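Local coordinates for DisA protein (Sorangium cellulosum, PDB 6CCA), which is a polyketide assembly-line carbon methyltransferase that probably installs the gem-dimethyl group during disorazol biosynthesis, at residues L378-L390 against I401-S413. Numbering follows the deposited sequence.
Sequences LLEEEGFRRVAPL and IQNVILAESDGVS
Val387 and Phe384 press their side chains onto Ala407, showing how a short edge strand is sealed to a sheet on the face carrying Phe384 and Ile405, where helix 372-381 packs. The Phe384 ring brings CD2 to 3.7 Å from Ala407 CB, while Leu379, from the last turn of that helix, sets CD1 4.0 Å from Ile405 CG2. The helix ends in a Schellman motif with Gly383 as C-prime, which turns the chain directly into the strand. Pairing with strand 402-409 is antiparallel: Arg385 bonds Glu408 in both directions, and Ala388 does the same with Leu406, its N lying 2.7 Å from Leu406 O. Between the two pairs the register slips by one residue in a beta bulge. At the far end Asn403 ND2 donates to a lone pair of Leu390 O at 2.8 Å.

Toward Arg385 and Arg386 the other face becomes polar and more open, although Glu408 itself is buried. Extended, with CG anti to the backbone N (chi1 175°), Glu408 offers OE1 to both partly exposed arginines: Arg386 NH1 reaches its syn lone pair at 2.8 Å, whereas Arg385 NH2 comes from above the carboxylate plane at 3.3 Å. Glu408 OE2 accepts a hydrogen bond from Leu34 N.

Helix 34-41 lies against Arg386, Ala388 and Leu406, and helix 196-216 touches Leu390 and Leu406. Strand 402-409 also pairs antiparallel with strand 330-337, within the mixed sheet of a methyltransferase fold.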
loop_
_atom_site.group_PDB
_atom_site.type_symbol
_atom_site.label_atom_id
_atom_site.label_comp_id
_atom_site.label_asym_id
_atom_site.label_seq_id
_atom_site.Cartn_x
_atom_site.Cartn_y
_atom_site.Cartn_z
ATOM N N LEU A 378 -3.821 3.086 16.482
ATOM C CA LEU A 378 -4.919 2.188 16.214
ATOM C C LEU A 378 -4.674 0.706 16.619
ATOM O O LEU A 378 -5.610 0.044 17.149
ATOM C CB LEU A 378 -5.329 2.226 14.730
ATOM C CG LEU A 378 -6.522 1.378 14.261
ATOM C CD1 LEU A 378 -7.827 1.772 14.902
ATOM C CD2 LEU A 378 -6.682 1.375 12.748
ATOM N N LEU A 379 -3.491 0.192 16.326
ATOM C CA LEU A 379 -3.213 -1.217 16.582
ATOM C C LEU A 379 -3.242 -1.374 18.132
ATOM O O LEU A 379 -3.731 -2.411 18.635
ATOM C CB LEU A 379 -1.845 -1.584 16.075
ATOM C CG LEU A 379 -1.848 -1.714 14.539
ATOM C CD1 LEU A 379 -0.479 -1.619 13.964
ATOM C CD2 LEU A 379 -2.514 -3.061 14.107
ATOM N N GLU A 380 -2.623 -0.409 18.827
ATOM C CA GLU A 380 -2.727 -0.422 20.346
ATOM C C GLU A 380 -4.144 -0.445 20.858
ATOM O O GLU A 380 -4.480 -1.260 21.749
ATOM C CB GLU A 380 -1.940 0.751 20.940
ATOM C CG GLU A 380 -0.468 0.513 20.848
ATOM C CD GLU A 380 0.394 1.728 21.176
ATOM O OE1 GLU A 380 -0.180 2.802 21.320
ATOM O OE2 GLU A 380 1.633 1.584 21.274
ATOM N N GLU A 381 -5.016 0.395 20.316
ATOM C CA GLU A 381 -6.409 0.382 20.717
ATOM C C GLU A 381 -7.081 -0.913 20.471
ATOM O O GLU A 381 -8.017 -1.253 21.169
ATOM C CB GLU A 381 -7.233 1.446 19.997
ATOM C CG GLU A 381 -6.938 2.836 20.471
ATOM C CD GLU A 381 -7.492 3.902 19.545
ATOM O OE1 GLU A 381 -8.484 3.687 18.829
ATOM O OE2 GLU A 381 -6.913 4.969 19.560
ATOM N N GLU A 382 -6.688 -1.617 19.412
ATOM C CA GLU A 382 -7.277 -2.898 19.070
ATOM C C GLU A 382 -6.638 -4.062 19.795
ATOM O O GLU A 382 -6.915 -5.232 19.493
ATOM C CB GLU A 382 -7.248 -3.092 17.524
ATOM C CG GLU A 382 -8.201 -2.124 16.781
ATOM C CD GLU A 382 -9.646 -2.190 17.292
ATOM O OE1 GLU A 382 -10.216 -3.291 17.300
ATOM O OE2 GLU A 382 -10.163 -1.114 17.672
ATOM N N GLY A 383 -5.732 -3.757 20.718
ATOM C CA GLY A 383 -5.146 -4.786 21.566
ATOM C C GLY A 383 -3.913 -5.501 21.053
ATOM O O GLY A 383 -3.656 -6.631 21.447
ATOM N N PHE A 384 -3.135 -4.849 20.178
ATOM C CA PHE A 384 -1.823 -5.313 19.934
ATOM C C PHE A 384 -0.880 -4.605 20.893
ATOM O O PHE A 384 -1.210 -3.483 21.297
ATOM C CB PHE A 384 -1.405 -5.006 18.457
ATOM C CG PHE A 384 -2.169 -5.796 17.438
ATOM C CD1 PHE A 384 -3.409 -5.359 16.974
ATOM C CD2 PHE A 384 -1.643 -6.969 16.871
ATOM C CE1 PHE A 384 -4.136 -6.085 16.006
ATOM C CE2 PHE A 384 -2.360 -7.690 15.897
ATOM C CZ PHE A 384 -3.616 -7.239 15.459
ATOM N N ARG A 385 0.271 -5.205 21.162
ATOM C CA ARG A 385 1.352 -4.643 21.977
ATOM C C ARG A 385 2.685 -4.601 21.253
ATOM O O ARG A 385 2.832 -5.180 20.227
ATOM C CB ARG A 385 1.568 -5.486 23.233
ATOM C CG ARG A 385 0.343 -6.178 23.707
ATOM C CD ARG A 385 0.548 -6.970 24.944
ATOM N NE ARG A 385 1.133 -8.246 24.586
ATOM C CZ ARG A 385 0.761 -9.396 25.086
ATOM N NH1 ARG A 385 -0.236 -9.452 25.930
ATOM N NH2 ARG A 385 1.411 -10.475 24.733
ATOM N N ARG A 386 3.659 -3.928 21.837
ATOM C CA ARG A 386 4.981 -3.818 21.276
ATOM C C ARG A 386 4.916 -3.264 19.861
ATOM O O ARG A 386 5.767 -3.513 19.089
ATOM C CB ARG A 386 5.660 -5.181 21.243
ATOM C CG ARG A 386 6.649 -5.477 22.324
ATOM C CD ARG A 386 6.049 -6.609 23.144
ATOM N NE ARG A 386 5.724 -6.123 24.408
ATOM C CZ ARG A 386 5.099 -6.750 25.379
ATOM N NH1 ARG A 386 4.611 -7.968 25.278
ATOM N NH2 ARG A 386 4.955 -6.092 26.469
ATOM N N VAL A 387 3.868 -2.525 19.585
ATOM C CA VAL A 387 3.669 -2.034 18.246
ATOM C C VAL A 387 4.863 -1.211 17.798
ATOM O O VAL A 387 5.264 -0.306 18.459
ATOM C CB VAL A 387 2.362 -1.286 18.073
ATOM C CG1 VAL A 387 2.199 -0.903 16.630
ATOM C CG2 VAL A 387 1.197 -2.130 18.497
ATOM N N ALA A 388 5.450 -1.614 16.687
ATOM C CA ALA A 388 6.704 -1.050 16.200
ATOM C C ALA A 388 6.704 -0.673 14.730
ATOM O O ALA A 388 7.053 -1.491 13.863
ATOM C CB ALA A 388 7.863 -1.969 16.522
ATOM N N PRO A 389 6.328 0.579 14.422
ATOM C CA PRO A 389 6.641 1.110 13.136
ATOM C C PRO A 389 8.139 1.280 13.134
ATOM O O PRO A 389 8.716 1.854 14.115
ATOM C CB PRO A 389 5.919 2.441 13.099
ATOM C CG PRO A 389 5.005 2.456 14.254
ATOM C CD PRO A 389 5.616 1.531 15.272
ATOM N N LEU A 390 8.802 0.749 12.141
ATOM C CA LEU A 390 10.271 0.769 12.155
ATOM C C LEU A 390 10.763 2.228 11.970
ATOM O O LEU A 390 10.020 3.076 11.480
ATOM C CB LEU A 390 10.836 -0.191 11.158
ATOM C CG LEU A 390 10.550 -1.653 11.484
ATOM C CD1 LEU A 390 11.080 -2.522 10.390
ATOM C CD2 LEU A 390 11.162 -2.010 12.850
ATOM N N ILE A 401 7.100 8.194 3.703
ATOM C CA ILE A 401 6.234 7.793 2.608
ATOM C C ILE A 401 5.712 6.366 2.760
ATOM O O ILE A 401 4.622 6.035 2.272
ATOM C CB ILE A 401 7.054 7.856 1.270
ATOM C CG1 ILE A 401 7.227 9.304 0.871
ATOM C CG2 ILE A 401 6.357 7.087 0.146
ATOM C CD1 ILE A 401 8.119 9.451 -0.368
ATOM N N GLN A 402 6.476 5.552 3.425
ATOM C CA GLN A 402 6.239 4.122 3.564
ATOM C C GLN A 402 6.927 3.608 4.815
ATOM O O GLN A 402 7.976 4.143 5.309
ATOM C CB GLN A 402 6.843 3.394 2.373
ATOM C CG GLN A 402 6.564 1.931 2.219
ATOM C CD GLN A 402 6.969 1.365 0.876
ATOM O OE1 GLN A 402 7.482 2.059 -0.001
ATOM N NE2 GLN A 402 6.798 0.070 0.734
ATOM N N ASN A 403 6.342 2.565 5.368
ATOM C CA ASN A 403 6.955 1.886 6.520
ATOM C C ASN A 403 6.564 0.426 6.650
ATOM O O ASN A 403 5.513 0.003 6.069
ATOM C CB ASN A 403 6.678 2.673 7.810
ATOM C CG ASN A 403 7.796 2.473 8.852
ATOM O OD1 ASN A 403 8.808 1.806 8.588
ATOM N ND2 ASN A 403 7.598 3.049 10.037
ATOM N N VAL A 404 7.405 -0.343 7.329
ATOM C CA VAL A 404 7.003 -1.652 7.848
ATOM C C VAL A 404 6.651 -1.490 9.348
ATOM O O VAL A 404 7.374 -0.816 10.130
ATOM C CB VAL A 404 8.055 -2.681 7.594
ATOM C CG1 VAL A 404 7.858 -3.924 8.450
ATOM C CG2 VAL A 404 8.083 -3.048 6.117
ATOM N N ILE A 405 5.534 -2.063 9.726
ATOM C CA ILE A 405 4.951 -1.960 11.073
ATOM C C ILE A 405 4.732 -3.350 11.614
ATOM O O ILE A 405 4.127 -4.167 10.949
ATOM C CB ILE A 405 3.657 -1.141 11.116
ATOM C CG1 ILE A 405 3.873 0.253 10.459
ATOM C CG2 ILE A 405 3.177 -0.988 12.567
ATOM C CD1 ILE A 405 3.013 0.478 9.292
ATOM N N LEU A 406 5.301 -3.635 12.776
ATOM C CA LEU A 406 5.180 -4.932 13.469
ATOM C C LEU A 406 4.308 -4.771 14.707
ATOM O O LEU A 406 4.370 -3.742 15.380
ATOM C CB LEU A 406 6.541 -5.473 13.889
ATOM C CG LEU A 406 7.637 -5.436 12.797
ATOM C CD1 LEU A 406 8.977 -5.831 13.363
ATOM C CD2 LEU A 406 7.298 -6.331 11.680
ATOM N N ALA A 407 3.465 -5.750 14.981
ATOM C CA ALA A 407 2.583 -5.673 16.139
ATOM C C ALA A 407 2.321 -7.097 16.681
ATOM O O ALA A 407 2.241 -8.051 15.897
ATOM C CB ALA A 407 1.295 -5.077 15.712
ATOM N N GLU A 408 2.248 -7.209 18.006
ATOM C CA GLU A 408 2.086 -8.504 18.700
ATOM C C GLU A 408 0.673 -8.592 19.230
ATOM O O GLU A 408 0.147 -7.701 19.942
ATOM C CB GLU A 408 3.112 -8.574 19.828
ATOM C CG GLU A 408 3.035 -9.784 20.744
ATOM C CD GLU A 408 4.128 -9.694 21.795
ATOM O OE1 GLU A 408 3.782 -9.205 22.858
ATOM O OE2 GLU A 408 5.297 -10.130 21.537
ATOM N N SER A 409 0.012 -9.668 18.893
ATOM C CA SER A 409 -1.363 -9.815 19.299
ATOM C C SER A 409 -1.421 -10.260 20.756
ATOM O O SER A 409 -0.668 -11.122 21.154
ATOM C CB SER A 409 -2.059 -10.903 18.495
ATOM O OG SER A 409 -3.387 -10.988 18.936
ATOM N N ASP A 410 -2.355 -9.691 21.509
ATOM C CA ASP A 410 -2.572 -10.092 22.888
ATOM C C ASP A 410 -3.450 -11.338 22.971
ATOM O O ASP A 410 -3.722 -11.834 24.064
ATOM C CB ASP A 410 -3.206 -8.949 23.685
ATOM C CG ASP A 410 -4.651 -8.702 23.300
ATOM O OD1 ASP A 410 -5.104 -9.275 22.287
ATOM O OD2 ASP A 410 -5.334 -7.935 24.010
ATOM N N GLY A 411 -3.895 -11.848 21.823
ATOM C CA GLY A 411 -4.743 -13.045 21.834
ATOM C C GLY A 411 -6.221 -12.824 22.157
ATOM O O GLY A 411 -6.969 -13.821 22.281
ATOM N N VAL A 412 -6.658 -11.570 22.232
ATOM C CA VAL A 412 -8.108 -11.225 22.393
ATOM C C VAL A 412 -8.796 -10.710 21.118
ATOM O O VAL A 412 -8.274 -9.852 20.441
ATOM C CB VAL A 412 -8.326 -10.182 23.462
ATOM C CG1 VAL A 412 -9.833 -10.038 23.715
ATOM C CG2 VAL A 412 -7.570 -10.542 24.728
ATOM N N SER A 413 -9.936 -11.286 20.762
ATOM C CA SER A 413 -10.585 -11.001 19.475
ATOM C C SER A 413 -12.074 -10.842 19.755
ATOM O O SER A 413 -12.649 -11.737 20.420
ATOM C CB SER A 413 -10.422 -12.190 18.490
ATOM O OG SER A 413 -10.863 -11.793 17.204
#